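Local coordinates for CELL WALL surface anchor family protein (Streptococcus pneumoniae, PDB 2X9Z) that forms the repeating backbone subunit of the pneumococcal pilus, a cell-wall-anchored fibre that probably serves in adhesion to host cells, at residues G80-T85 and F91-T96; M57-A62 and N212-F217; K2-K7 and N107-V112; D228-T233 and E237-N242. The protein carries 1 engineered substitution. One frame throughout, in Å; residues are numbered along the deposited sequence.

Interaction 1. Residues G80-T85 and F91-T96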
loop_
_atom_site.group_PDB
_atom_site.type_symbol
_atom_site.label_atom_id
_atom_site.label_comp_id
_atom_site.label_asym_id
_atom_site.label_seq_id
_atom_site.Cartn_x
_atom_site.Cartn_y
_atom_site.Cartn_z
ATOM N N GLY A 80 10.585 -13.373 15.840
ATOM C CA GLY A 80 9.361 -13.191 16.602
ATOM C C GLY A 80 8.926 -11.743 16.762
ATOM O O GLY A 80 7.888 -11.469 17.374
ATOM N N ASP A 81 9.707 -10.813 16.216
ATOM C CA ASP A 81 9.403 -9.387 16.327
ATOM C C ASP A 81 8.400 -8.898 15.279
ATOM O O ASP A 81 7.905 -7.772 15.365
ATOM C CB ASP A 81 10.676 -8.555 16.182
ATOM C CG ASP A 81 11.633 -8.726 17.339
ATOM O OD1 ASP A 81 11.226 -9.256 18.397
ATOM O OD2 ASP A 81 12.796 -8.313 17.183
ATOM N N TYR A 82 8.133 -9.715 14.269
ATOM C CA TYR A 82 7.242 -9.307 13.189
ATOM C C TYR A 82 6.577 -10.519 12.555
ATOM O O TYR A 82 7.047 -11.645 12.716
ATOM C CB TYR A 82 8.000 -8.502 12.119
ATOM C CG TYR A 82 9.082 -9.272 11.392
ATOM C CD1 TYR A 82 10.340 -9.441 11.957
ATOM C CD2 TYR A 82 8.856 -9.804 10.125
ATOM C CE1 TYR A 82 11.336 -10.135 11.292
ATOM C CE2 TYR A 82 9.844 -10.503 9.454
ATOM C CZ TYR A 82 11.085 -10.664 10.041
ATOM O OH TYR A 82 12.070 -11.350 9.374
ATOM N N ALA A 83 5.481 -10.272 11.843
ATOM C CA ALA A 83 4.775 -11.296 11.095
ATOM C C ALA A 83 4.704 -10.835 9.652
ATOM O O ALA A 83 4.148 -9.775 9.357
ATOM C CB ALA A 83 3.378 -11.496 11.650
ATOM N N LEU A 84 5.292 -11.629 8.765
ATOM C CA LEU A 84 5.353 -11.329 7.344
ATOM C C LEU A 84 4.464 -12.303 6.580
ATOM O O LEU A 84 4.547 -13.516 6.786
ATOM C CB LEU A 84 6.797 -11.476 6.856
ATOM C CG LEU A 84 7.047 -11.350 5.352
ATOM C CD1 LEU A 84 6.742 -9.935 4.883
ATOM C CD2 LEU A 84 8.475 -11.724 5.016
ATOM N N THR A 85 3.634 -11.771 5.690
ATOM C CA THR A 85 2.841 -12.594 4.790
ATOM C C THR A 85 3.139 -12.154 3.367
ATOM O O THR A 85 2.959 -10.985 3.019
ATOM C CB THR A 85 1.336 -12.449 5.055
ATOM O OG1 THR A 85 1.063 -12.729 6.433
ATOM C CG2 THR A 85 0.545 -13.423 4.185
ATOM N N PHE A 91 3.417 -8.010 -0.244
ATOM C CA PHE A 91 3.520 -8.537 1.101
ATOM C C PHE A 91 2.897 -7.607 2.125
ATOM O O PHE A 91 2.624 -6.429 1.841
ATOM C CB PHE A 91 4.986 -8.786 1.464
ATOM C CG PHE A 91 5.807 -7.526 1.551
ATOM C CD1 PHE A 91 5.922 -6.825 2.752
ATOM C CD2 PHE A 91 6.458 -7.032 0.431
ATOM C CE1 PHE A 91 6.674 -5.655 2.824
ATOM C CE2 PHE A 91 7.213 -5.868 0.504
ATOM C CZ PHE A 91 7.322 -5.182 1.701
ATOM N N ASP A 92 2.680 -8.150 3.314
ATOM C CA ASP A 92 2.251 -7.378 4.472
ATOM C C ASP A 92 3.168 -7.758 5.624
ATOM O O ASP A 92 3.442 -8.939 5.836
ATOM C CB ASP A 92 0.801 -7.711 4.826
ATOM C CG ASP A 92 -0.169 -7.309 3.740
ATOM O OD1 ASP A 92 -0.786 -6.245 3.895
ATOM O OD2 ASP A 92 -0.320 -8.048 2.738
ATOM N N LEU A 93 3.659 -6.756 6.351
ATOM C CA LEU A 93 4.604 -6.980 7.443
ATOM C C LEU A 93 4.097 -6.195 8.641
ATOM O O LEU A 93 3.938 -4.979 8.563
ATOM C CB LEU A 93 6.019 -6.520 7.061
ATOM C CG LEU A 93 7.163 -6.894 8.020
ATOM C CD1 LEU A 93 8.507 -6.867 7.299
ATOM C CD2 LEU A 93 7.212 -6.002 9.263
ATOM N N LYS A 94 3.824 -6.889 9.740
ATOM C CA LYS A 94 3.306 -6.231 10.924
ATOM C C LYS A 94 4.194 -6.529 12.123
ATOM O O LYS A 94 4.685 -7.650 12.283
ATOM C CB LYS A 94 1.883 -6.704 11.204
ATOM C CG LYS A 94 1.776 -8.145 11.650
ATOM C CD LYS A 94 0.431 -8.408 12.292
ATOM C CE LYS A 94 0.599 -9.059 13.645
ATOM N NZ LYS A 94 -0.693 -9.108 14.375
ATOM N N LEU A 95 4.412 -5.528 12.967
ATOM C CA LEU A 95 5.176 -5.766 14.184
ATOM C C LEU A 95 4.327 -6.533 15.201
ATOM O O LEU A 95 3.143 -6.235 15.384
ATOM C CB LEU A 95 5.671 -4.454 14.794
ATOM C CG LEU A 95 6.608 -3.619 13.922
ATOM C CD1 LEU A 95 7.197 -2.478 14.736
ATOM C CD2 LEU A 95 7.722 -4.474 13.315
ATOM N N THR A 96 4.926 -7.531 15.845
ATOM C CA THR A 96 4.282 -8.212 16.966
ATOM C C THR A 96 4.470 -7.358 18.214
ATOM O O THR A 96 5.098 -6.301 18.159
ATOM C CB THR A 96 4.946 -9.557 17.238
ATOM O OG1 THR A 96 6.311 -9.323 17.590
ATOM C CG2 THR A 96 4.885 -10.455 16.009
HETATM O O HOH W 1 0.298 -10.427 2.127
#
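Strands 82-85 and 91-95 run antiparallel, their axes 4.6 Å apart at an angle of 169°, with Ala-83 facing Lys-94 and Thr-85 facing Asp-92 as hydrogen-bonded pairs. The bonds are short and fairly straight, as in Ala-83 N to Lys-94 O at 2.8 Å. On the face of the sheet turned to strand 61-72, Leu-93 and Tyr-82 meet at a slant: Leu-93 CD2 lies 3.9 Å from Tyr-82 CB. Leu-84, with CG anti to N (chi1 174°), extends CD1 to within 3.9 Å of Phe-91 CD1. On the other face, Lys-94 CG, set between its backbone N and carbonyl carbon (chi1 69°), rests against Ala-83, 3.7 Å from Ala-83 CB. The Asp-92 carboxylate on this face is held by Ser-54 and Arg-56. Where the pairing ends, Thr-96 OG1 donates to Gly-80 O over 2.7 Å, in the carbonyl plane and on a lone pair, while Thr-96 N reaches Asp-81 O from above its carbonyl plane. The same hydroxyl accepts from Gly-99 N, making Thr-96 the N-cap of helix 97-103. The whole is a beta hairpin at the edge of a mixed sheet in a Cna-B-like pilin domain.

Interaction 2. Residues M57-A62 and N212-F217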
loop_
_atom_site.group_PDB
_atom_site.type_symbol
_atom_site.label_atom_id
_atom_site.label_comp_id
_atom_site.label_asym_id
_atom_site.label_seq_id
_atom_site.Cartn_x
_atom_site.Cartn_y
_atom_site.Cartn_z
HETATM N N MSE A 57 2.258 -4.478 -6.012
HETATM C CA MSE A 57 2.873 -3.905 -7.204
HETATM C C MSE A 57 2.204 -4.373 -8.487
HETATM O O MSE A 57 1.510 -5.396 -8.517
HETATM C CB MSE A 57 4.380 -4.158 -7.211
HETATM C CG MSE A 57 4.777 -5.621 -7.182
HETATM SE SE MSE A 57 6.529 -5.856 -6.329
HETATM C CE MSE A 57 5.923 -5.577 -4.492
ATOM N N THR A 58 2.388 -3.595 -9.547
ATOM C CA THR A 58 1.718 -3.866 -10.818
ATOM C C THR A 58 2.332 -5.088 -11.505
ATOM O O THR A 58 3.438 -5.511 -11.166
ATOM C CB THR A 58 1.706 -2.619 -11.715
ATOM O OG1 THR A 58 3.046 -2.158 -11.902
ATOM C CG2 THR A 58 0.900 -1.508 -11.035
ATOM N N GLU A 59 1.600 -5.664 -12.453
ATOM C CA GLU A 59 1.888 -7.026 -12.901
ATOM C C GLU A 59 3.226 -7.212 -13.626
ATOM O O GLU A 59 3.732 -8.333 -13.700
ATOM C CB GLU A 59 0.735 -7.577 -13.741
ATOM C CG GLU A 59 0.550 -6.885 -15.067
ATOM C CD GLU A 59 -0.453 -7.596 -15.960
ATOM O OE1 GLU A 59 -1.072 -8.585 -15.517
ATOM O OE2 GLU A 59 -0.622 -7.168 -17.112
ATOM N N GLY A 60 3.803 -6.126 -14.136
ATOM C CA GLY A 60 5.095 -6.184 -14.803
ATOM C C GLY A 60 6.256 -6.310 -13.835
ATOM O O GLY A 60 7.400 -6.494 -14.253
ATOM N N LEU A 61 5.969 -6.180 -12.543
ATOM C CA LEU A 61 6.969 -6.422 -11.504
ATOM C C LEU A 61 6.604 -7.666 -10.714
ATOM O O LEU A 61 5.603 -7.682 -10.004
ATOM C CB LEU A 61 7.056 -5.231 -10.550
ATOM C CG LEU A 61 7.732 -3.972 -11.074
ATOM C CD1 LEU A 61 7.352 -2.787 -10.206
ATOM C CD2 LEU A 61 9.247 -4.159 -11.125
ATOM N N ALA A 62 7.420 -8.704 -10.830
ATOM C CA ALA A 62 7.196 -9.925 -10.066
ATOM C C ALA A 62 7.876 -9.807 -8.713
ATOM O O ALA A 62 9.103 -9.833 -8.622
ATOM C CB ALA A 62 7.731 -11.143 -10.813
ATOM N N ASN A 212 -6.686 -3.220 -20.424
ATOM C CA ASN A 212 -5.302 -3.666 -20.273
ATOM C C ASN A 212 -4.501 -2.843 -19.266
ATOM O O ASN A 212 -3.288 -3.014 -19.138
ATOM C CB ASN A 212 -4.594 -3.650 -21.627
ATOM C CG ASN A 212 -5.226 -4.599 -22.619
ATOM O OD1 ASN A 212 -5.455 -5.768 -22.313
ATOM N ND2 ASN A 212 -5.517 -4.100 -23.815
ATOM N N THR A 213 -5.177 -1.950 -18.555
ATOM C CA THR A 213 -4.509 -1.097 -17.583
ATOM C C THR A 213 -4.938 -1.490 -16.171
ATOM O O THR A 213 -6.107 -1.797 -15.938
ATOM C CB THR A 213 -4.832 0.394 -17.843
ATOM O OG1 THR A 213 -4.316 0.776 -19.122
ATOM C CG2 THR A 213 -4.209 1.280 -16.782
ATOM N N GLU A 214 -3.995 -1.505 -15.234
ATOM C CA GLU A 214 -4.332 -1.740 -13.831
ATOM C C GLU A 214 -4.643 -0.438 -13.125
ATOM O O GLU A 214 -3.904 0.537 -13.264
ATOM C CB GLU A 214 -3.185 -2.443 -13.115
ATOM C CG GLU A 214 -3.044 -3.888 -13.492
ATOM C CD GLU A 214 -1.960 -4.565 -12.697
ATOM O OE1 GLU A 214 -0.778 -4.361 -13.021
ATOM O OE2 GLU A 214 -2.289 -5.283 -11.737
ATOM N N TYR A 215 -5.735 -0.437 -12.360
ATOM C CA TYR A 215 -6.157 0.733 -11.605
ATOM C C TYR A 215 -6.311 0.373 -10.136
ATOM O O TYR A 215 -6.320 -0.799 -9.768
ATOM C CB TYR A 215 -7.512 1.240 -12.101
ATOM C CG TYR A 215 -7.577 1.607 -13.567
ATOM C CD1 TYR A 215 -7.377 2.915 -13.984
ATOM C CD2 TYR A 215 -7.874 0.649 -14.526
ATOM C CE1 TYR A 215 -7.448 3.255 -15.326
ATOM C CE2 TYR A 215 -7.949 0.977 -15.868
ATOM C CZ TYR A 215 -7.738 2.285 -16.263
ATOM O OH TYR A 215 -7.818 2.618 -17.594
ATOM N N LYS A 216 -6.443 1.391 -9.299
ATOM C CA LYS A 216 -6.686 1.171 -7.880
ATOM C C LYS A 216 -7.666 2.227 -7.385
ATOM O O LYS A 216 -7.561 3.391 -7.767
ATOM C CB LYS A 216 -5.373 1.239 -7.089
ATOM C CG LYS A 216 -4.581 2.534 -7.276
ATOM C CD LYS A 216 -3.214 2.504 -6.571
ATOM C CE LYS A 216 -2.493 3.844 -6.716
ATOM N NZ LYS A 216 -1.110 3.832 -6.163
ATOM N N PHE A 217 -8.627 1.822 -6.552
ATOM C CA PHE A 217 -9.465 2.785 -5.841
ATOM C C PHE A 217 -8.747 3.135 -4.543
ATOM O O PHE A 217 -8.521 2.255 -3.699
ATOM C CB PHE A 217 -10.843 2.212 -5.483
ATOM C CG PHE A 217 -11.782 2.063 -6.648
ATOM C CD1 PHE A 217 -12.459 3.159 -7.170
ATOM C CD2 PHE A 217 -12.028 0.811 -7.191
ATOM C CE1 PHE A 217 -13.345 3.010 -8.230
ATOM C CE2 PHE A 217 -12.911 0.654 -8.244
ATOM C CZ PHE A 217 -13.567 1.753 -8.768
HETATM O O HOH W 2 -0.825 -6.521 -9.844
#
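The turn that begins at Thr-58 and Glu-59 meets the carboxylate of Glu-214. Just before it, Met-57, present as selenomethionine, is linked by water alone: one molecule donates to Met-57 O and, over 2.7 Å, to Glu-214 OE2. Thr-58 comes next and presses its CB against the same carboxylate, 3.3 Å from Glu-214 OE1, with CG2 a little farther off. Its OG1 sits between the backbone N and the carbonyl carbon (chi1 56°) and engages Glu-130 and Ser-131 instead. At Glu-59 the direct bond forms: Glu-59 N donates to Glu-214 OE1 over 2.8 Å at an N-H...O angle of 159°, using the syn lone pair of that oxygen. Glu-59 CG lies between its own backbone N and carbonyl carbon (chi1 67°), which brings it 3.5 Å from Glu-214 OE1, and the chain then runs on extended. The two carboxylates nevertheless keep apart, Glu-59 OE1 lying 4.9 Å from Glu-214 OE1, and Glu-59 OE2 is paired with Lys-152, which probably eases the proximity of like charges. Through Gly-60 the chain completes a type I turn, closed by Leu-61 N bonding to Thr-58 O at 3.0 Å. Glu-214 OE1 thus holds the turn directly, while OE2 reaches the residue before it through water. The turn connects strands 50-57 and 61-72, which belong to different sheets of one Cna-B-like domain; Glu-214 immediately precedes strand 215-219 of the other, beside strand 179-185. The contact therefore bridges the two domains, with Glu-130, at the start of strand 130-139, bracing Thr-58 from within the first.

Interaction 3. Residues K2-K7 and N107-V112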
loop_
_atom_site.group_PDB
_atom_site.type_symbol
_atom_site.label_atom_id
_atom_site.label_comp_id
_atom_site.label_asym_id
_atom_site.label_seq_id
_atom_site.Cartn_x
_atom_site.Cartn_y
_atom_site.Cartn_z
ATOM N N LYS A 2 3.600 12.955 14.009
ATOM C CA LYS A 2 3.257 11.895 13.073
ATOM C C LYS A 2 4.482 11.125 12.599
ATOM O O LYS A 2 5.574 11.679 12.482
ATOM C CB LYS A 2 2.530 12.485 11.866
ATOM C CG LYS A 2 1.166 13.069 12.197
ATOM C CD LYS A 2 0.832 14.278 11.333
ATOM C CE LYS A 2 0.902 13.965 9.845
ATOM N NZ LYS A 2 2.298 13.970 9.322
ATOM N N PRO A 3 4.303 9.831 12.321
ATOM C CA PRO A 3 5.378 9.084 11.667
ATOM C C PRO A 3 5.551 9.584 10.232
ATOM O O PRO A 3 4.648 10.237 9.698
ATOM C CB PRO A 3 4.876 7.637 11.707
ATOM C CG PRO A 3 3.384 7.724 11.814
ATOM C CD PRO A 3 3.050 9.061 12.432
ATOM N N LYS A 4 6.705 9.310 9.634
ATOM C CA LYS A 4 6.992 9.725 8.262
ATOM C C LYS A 4 7.484 8.525 7.480
ATOM O O LYS A 4 8.065 7.612 8.056
ATOM C CB LYS A 4 8.057 10.823 8.251
ATOM C CG LYS A 4 7.639 12.098 8.979
ATOM C CD LYS A 4 8.685 13.196 8.832
ATOM C CE LYS A 4 10.025 12.771 9.403
ATOM N NZ LYS A 4 9.981 12.579 10.876
ATOM N N ILE A 5 7.260 8.524 6.171
ATOM C CA ILE A 5 7.627 7.373 5.352
ATOM C C ILE A 5 8.085 7.779 3.962
ATOM O O ILE A 5 7.669 8.811 3.442
ATOM C CB ILE A 5 6.440 6.385 5.231
ATOM C CG1 ILE A 5 6.878 5.053 4.618
ATOM C CG2 ILE A 5 5.296 7.009 4.443
ATOM C CD1 ILE A 5 5.860 3.956 4.814
ATOM N N ASP A 6 8.957 6.967 3.381
ATOM C CA ASP A 6 9.308 7.125 1.985
ATOM C C ASP A 6 9.572 5.749 1.390
ATOM O O ASP A 6 9.975 4.817 2.100
ATOM C CB ASP A 6 10.541 8.007 1.831
ATOM C CG ASP A 6 10.802 8.390 0.381
ATOM O OD1 ASP A 6 9.827 8.568 -0.391
ATOM O OD2 ASP A 6 11.986 8.512 0.006
ATOM N N LYS A 7 9.320 5.623 0.094
ATOM C CA LYS A 7 9.629 4.409 -0.627
ATOM C C LYS A 7 10.432 4.756 -1.867
ATOM O O LYS A 7 10.085 5.681 -2.600
ATOM C CB LYS A 7 8.357 3.689 -1.044
ATOM C CG LYS A 7 8.667 2.446 -1.821
ATOM C CD LYS A 7 7.449 1.768 -2.339
ATOM C CE LYS A 7 7.888 0.482 -2.978
ATOM N NZ LYS A 7 6.747 -0.405 -3.167
ATOM N N ASN A 107 13.227 7.110 23.417
ATOM C CA ASN A 107 13.520 8.514 23.714
ATOM C C ASN A 107 13.961 9.351 22.515
ATOM O O ASN A 107 14.183 10.558 22.631
ATOM C CB ASN A 107 14.489 8.649 24.903
ATOM C CG ASN A 107 15.956 8.678 24.492
ATOM O OD1 ASN A 107 16.330 8.251 23.399
ATOM N ND2 ASN A 107 16.802 9.183 25.390
ATOM N N ALA A 108 14.051 8.703 21.360
ATOM C CA ALA A 108 14.406 9.365 20.114
ATOM C C ALA A 108 13.648 8.701 18.979
ATOM O O ALA A 108 13.158 7.584 19.116
ATOM C CB ALA A 108 15.911 9.281 19.867
ATOM N N GLU A 109 13.568 9.392 17.852
ATOM C CA GLU A 109 12.983 8.848 16.639
ATOM C C GLU A 109 13.638 7.512 16.286
ATOM O O GLU A 109 14.858 7.370 16.395
ATOM C CB GLU A 109 13.216 9.847 15.512
ATOM C CG GLU A 109 12.370 9.671 14.281
ATOM C CD GLU A 109 12.648 10.767 13.272
ATOM O OE1 GLU A 109 13.835 10.981 12.948
ATOM O OE2 GLU A 109 11.691 11.426 12.818
ATOM N N LYS A 110 12.828 6.544 15.866
ATOM C CA LYS A 110 13.323 5.226 15.470
ATOM C C LYS A 110 13.094 5.045 13.976
ATOM O O LYS A 110 12.059 5.457 13.440
ATOM C CB LYS A 110 12.613 4.106 16.245
ATOM C CG LYS A 110 12.788 4.165 17.764
ATOM C CD LYS A 110 14.247 4.055 18.202
ATOM C CE LYS A 110 14.640 2.620 18.472
ATOM N NZ LYS A 110 16.094 2.466 18.778
ATOM N N THR A 111 14.061 4.444 13.296
ATOM C CA THR A 111 13.970 4.273 11.855
ATOM C C THR A 111 13.799 2.814 11.488
ATOM O O THR A 111 14.685 1.996 11.744
ATOM C CB THR A 111 15.236 4.795 11.169
ATOM O OG1 THR A 111 15.393 6.188 11.466
ATOM C CG2 THR A 111 15.149 4.609 9.667
ATOM N N VAL A 112 12.665 2.491 10.871
ATOM C CA VAL A 112 12.424 1.138 10.378
ATOM C C VAL A 112 12.753 1.108 8.896
ATOM O O VAL A 112 12.317 1.982 8.156
ATOM C CB VAL A 112 10.952 0.700 10.571
ATOM C CG1 VAL A 112 10.773 -0.753 10.137
ATOM C CG2 VAL A 112 10.525 0.875 12.020
#
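Lys-4 starts with CG anti to its carbonyl carbon (chi1 -62°), then bends at its third and fourth torsions (-60° and -66°), and this curl turns the ammonium toward Glu-109, whose chain reaches out extended beyond CG. The two side chains cross at about a right angle and close a salt bridge over one strand of the five-stranded antiparallel sheet of a Cna-B-like pilin domain. Strands 4-9 and 110-120 are not neighbours in that sheet: strand 33-42 runs between them and bonds to both, Lys-4 pairing through its backbone with Lys-41, and Val-112 with Thr-40. The nearest CA atoms of the two segments, those of Lys-4 and Thr-111, are accordingly 9.6 Å apart, and the link spans the intervening strand by side chains alone. Glu-109 also packs on Lys-41 of that middle strand, while Lys-4 has a second, long and weak ion pair with Asp-16. The bridge lies at the protein surface, where solvent probably screens part of its attraction. Farther along strand 4-9, Lys-7 is covalently joined to Asn-132, the intramolecular isopeptide bond of this domain. In the bridge itself, Lys-4 NZ lies 2.8 Å from Glu-109 OE2, which it meets nearly along the carboxylate C-O axis.

Interaction 4. Residues D228-T233 and E237-N242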
loop_
_atom_site.group_PDB
_atom_site.type_symbol
_atom_site.label_atom_id
_atom_site.label_comp_id
_atom_site.label_asym_id
_atom_site.label_seq_id
_atom_site.Cartn_x
_atom_site.Cartn_y
_atom_site.Cartn_z
ATOM N N ASP A 228 -9.540 -1.670 4.500
ATOM C CA ASP A 228 -9.008 -3.021 4.341
ATOM C C ASP A 228 -9.384 -3.503 2.938
ATOM O O ASP A 228 -10.524 -3.930 2.692
ATOM C CB ASP A 228 -9.611 -3.910 5.441
ATOM C CG ASP A 228 -9.356 -5.397 5.244
ATOM O OD1 ASP A 228 -8.572 -5.806 4.354
ATOM O OD2 ASP A 228 -9.963 -6.172 6.018
ATOM N N TYR A 229 -8.432 -3.407 2.009
ATOM C CA TYR A 229 -8.667 -3.773 0.613
ATOM C C TYR A 229 -8.502 -5.286 0.458
ATOM O O TYR A 229 -7.459 -5.858 0.809
ATOM C CB TYR A 229 -7.702 -3.035 -0.317
ATOM C CG TYR A 229 -7.750 -1.523 -0.185
ATOM C CD1 TYR A 229 -6.978 -0.868 0.773
ATOM C CD2 TYR A 229 -8.556 -0.751 -1.023
ATOM C CE1 TYR A 229 -7.011 0.512 0.900
ATOM C CE2 TYR A 229 -8.597 0.634 -0.904
ATOM C CZ TYR A 229 -7.818 1.259 0.055
ATOM O OH TYR A 229 -7.839 2.628 0.169
ATOM N N GLN A 230 -9.545 -5.936 -0.037
ATOM C CA GLN A 230 -9.554 -7.392 -0.164
ATOM C C GLN A 230 -8.683 -7.844 -1.339
ATOM O O GLN A 230 -8.490 -7.109 -2.313
ATOM C CB GLN A 230 -10.990 -7.885 -0.370
ATOM C CG GLN A 230 -11.948 -7.419 0.707
ATOM C CD GLN A 230 -11.504 -7.858 2.081
ATOM O OE1 GLN A 230 -11.228 -7.034 2.957
ATOM N NE2 GLN A 230 -11.418 -9.160 2.278
ATOM N N GLU A 231 -8.172 -9.063 -1.266
ATOM C CA GLU A 231 -7.416 -9.601 -2.384
ATOM C C GLU A 231 -8.284 -9.664 -3.641
ATOM O O GLU A 231 -9.506 -9.823 -3.558
ATOM C CB GLU A 231 -6.858 -10.984 -2.041
ATOM C CG GLU A 231 -5.871 -10.990 -0.877
ATOM C CD GLU A 231 -4.603 -10.187 -1.157
ATOM O OE1 GLU A 231 -4.076 -10.235 -2.289
ATOM O OE2 GLU A 231 -4.121 -9.512 -0.230
ATOM N N ILE A 232 -7.646 -9.531 -4.802
ATOM C CA ILE A 232 -8.353 -9.566 -6.082
ATOM C C ILE A 232 -8.711 -10.997 -6.461
ATOM O O ILE A 232 -7.887 -11.908 -6.333
ATOM C CB ILE A 232 -7.509 -8.926 -7.225
ATOM C CG1 ILE A 232 -7.144 -7.483 -6.875
ATOM C CG2 ILE A 232 -8.222 -9.031 -8.576
ATOM C CD1 ILE A 232 -8.315 -6.619 -6.498
ATOM N N THR A 233 -9.946 -11.190 -6.918
ATOM C CA THR A 233 -10.410 -12.495 -7.380
ATOM C C THR A 233 -10.861 -12.469 -8.839
ATOM O O THR A 233 -10.831 -13.495 -9.519
ATOM C CB THR A 233 -11.589 -13.022 -6.531
ATOM O OG1 THR A 233 -12.717 -12.145 -6.672
ATOM C CG2 THR A 233 -11.199 -13.116 -5.068
ATOM N N GLU A 237 -13.607 -6.223 -10.548
ATOM C CA GLU A 237 -14.165 -6.152 -9.190
ATOM C C GLU A 237 -13.088 -5.831 -8.153
ATOM O O GLU A 237 -12.032 -6.465 -8.123
ATOM C CB GLU A 237 -14.853 -7.469 -8.794
ATOM C CG GLU A 237 -15.858 -8.033 -9.799
ATOM C CD GLU A 237 -17.160 -7.237 -9.898
ATOM O OE1 GLU A 237 -17.514 -6.508 -8.944
ATOM O OE2 GLU A 237 -17.843 -7.355 -10.938
ATOM N N ILE A 238 -13.373 -4.854 -7.300
ATOM C CA ILE A 238 -12.523 -4.524 -6.158
ATOM C C ILE A 238 -13.424 -4.400 -4.935
ATOM O O ILE A 238 -14.484 -3.768 -5.018
ATOM C CB ILE A 238 -11.758 -3.205 -6.391
ATOM C CG1 ILE A 238 -10.578 -3.437 -7.339
ATOM C CG2 ILE A 238 -11.286 -2.576 -5.074
ATOM C CD1 ILE A 238 -9.841 -2.177 -7.720
ATOM N N ALA A 239 -13.023 -5.012 -3.820
ATOM C CA ALA A 239 -13.802 -4.963 -2.586
ATOM C C ALA A 239 -12.989 -4.318 -1.471
ATOM O O ALA A 239 -11.784 -4.557 -1.333
ATOM C CB ALA A 239 -14.252 -6.363 -2.166
ATOM N N VAL A 240 -13.662 -3.496 -0.674
ATOM C CA VAL A 240 -13.035 -2.828 0.456
ATOM C C VAL A 240 -13.912 -2.997 1.693
ATOM O O VAL A 240 -15.141 -2.889 1.613
ATOM C CB VAL A 240 -12.835 -1.327 0.176
ATOM C CG1 VAL A 240 -12.101 -0.651 1.329
ATOM C CG2 VAL A 240 -12.065 -1.132 -1.124
ATOM N N LYS A 241 -13.284 -3.274 2.830
ATOM C CA LYS A 241 -13.989 -3.369 4.101
ATOM C C LYS A 241 -13.473 -2.251 4.994
ATOM O O LYS A 241 -12.273 -2.167 5.241
ATOM C CB LYS A 241 -13.741 -4.739 4.736
ATOM C CG LYS A 241 -14.456 -4.932 6.063
ATOM C CD LYS A 241 -14.610 -6.406 6.420
ATOM C CE LYS A 241 -13.300 -7.034 6.867
ATOM N NZ LYS A 241 -13.510 -8.429 7.389
ATOM N N ASN A 242 -14.374 -1.381 5.449
ATOM C CA ASN A 242 -13.999 -0.282 6.324
ATOM C C ASN A 242 -14.213 -0.649 7.774
ATOM O O ASN A 242 -15.325 -1.022 8.158
ATOM C CB ASN A 242 -14.829 0.955 6.014
ATOM C CG ASN A 242 -14.605 1.464 4.617
ATOM O OD1 ASN A 242 -13.510 1.479 4.079
HETATM O O HOH W 3 -9.521 -4.711 -3.096
HETATM O O HOH W 4 -11.324 -7.397 -4.055
HETATM O O HOH W 5 -11.865 -9.176 -7.310
#
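Backbone bonds between Asp-228 and Lys-241 start this antiparallel beta hairpin, formed by strands 226-229 and 237-243 at the edge of a Cna-B-like domain's mixed sheet. Lys-241 N donates to Asp-228 O at 2.8 Å and Asp-228 N returns the bond to Lys-241 O; Gln-230 N adds a third, to Ala-239 O. Beyond Gln-230 the chains diverge and water takes over: one molecule accepts from Ala-239 N and may donate to Glu-231 O, and another accepts from Thr-233 N and donates to Glu-237 O. Among the side chains, Tyr-229 OH is hydrogen-bonded to Glu-219 N of strand 215-219.

One covalent bond adds to these: Asn-242 is joined to Lys-163 of the flanking strand 159-166, the isopeptide link of this domain.

Apolar contacts include Tyr-229 and Val-240, which project side by side from one face. Nearer the loop, Ile-232 CD1 touches Ile-238 CG1 at 4.0 Å. On the other side, Gln-230 CG lies 3.8 Å from Ala-239 CB.

Charged groups also occupy that other side. Asp-228 is held by Asn-146 and Trp-243. It and Lys-241 both have CG anti to the backbone N (chi1 169° and -179°), which sets them side by side, Lys-241 CE 3.5 Å from Asp-228 OD2, while Lys-241 NZ stays 4.4 Å from that oxygen, beyond salt-bridge distance.

Interactions 1 and 3 belong to one Cna-B-like domain, their centres 17 Å apart, and interaction 4 to the other; interaction 2 joins the two. Interactions 2 and 4 touch: Phe-217 O lies 3.2 Å from Tyr-229 CE2, and Phe-217 CD2 packs 3.7 Å from Ile-238 CD1, so the strand that follows Glu-214 packs against the hairpin of interaction 4. Interactions 2 and 3 reach neighbouring strands of one sheet, yet their centres are 28 Å apart on opposite sides of the chain's centre. One partner of each isopeptide bond lies in a contact segment, Lys-7 in 2-7 and Asn-242 in 237-242. Arg-56 forms salt bridges with Asp-92 of interaction 1 and Glu-231 of interaction 4, a further polar tie between the domains.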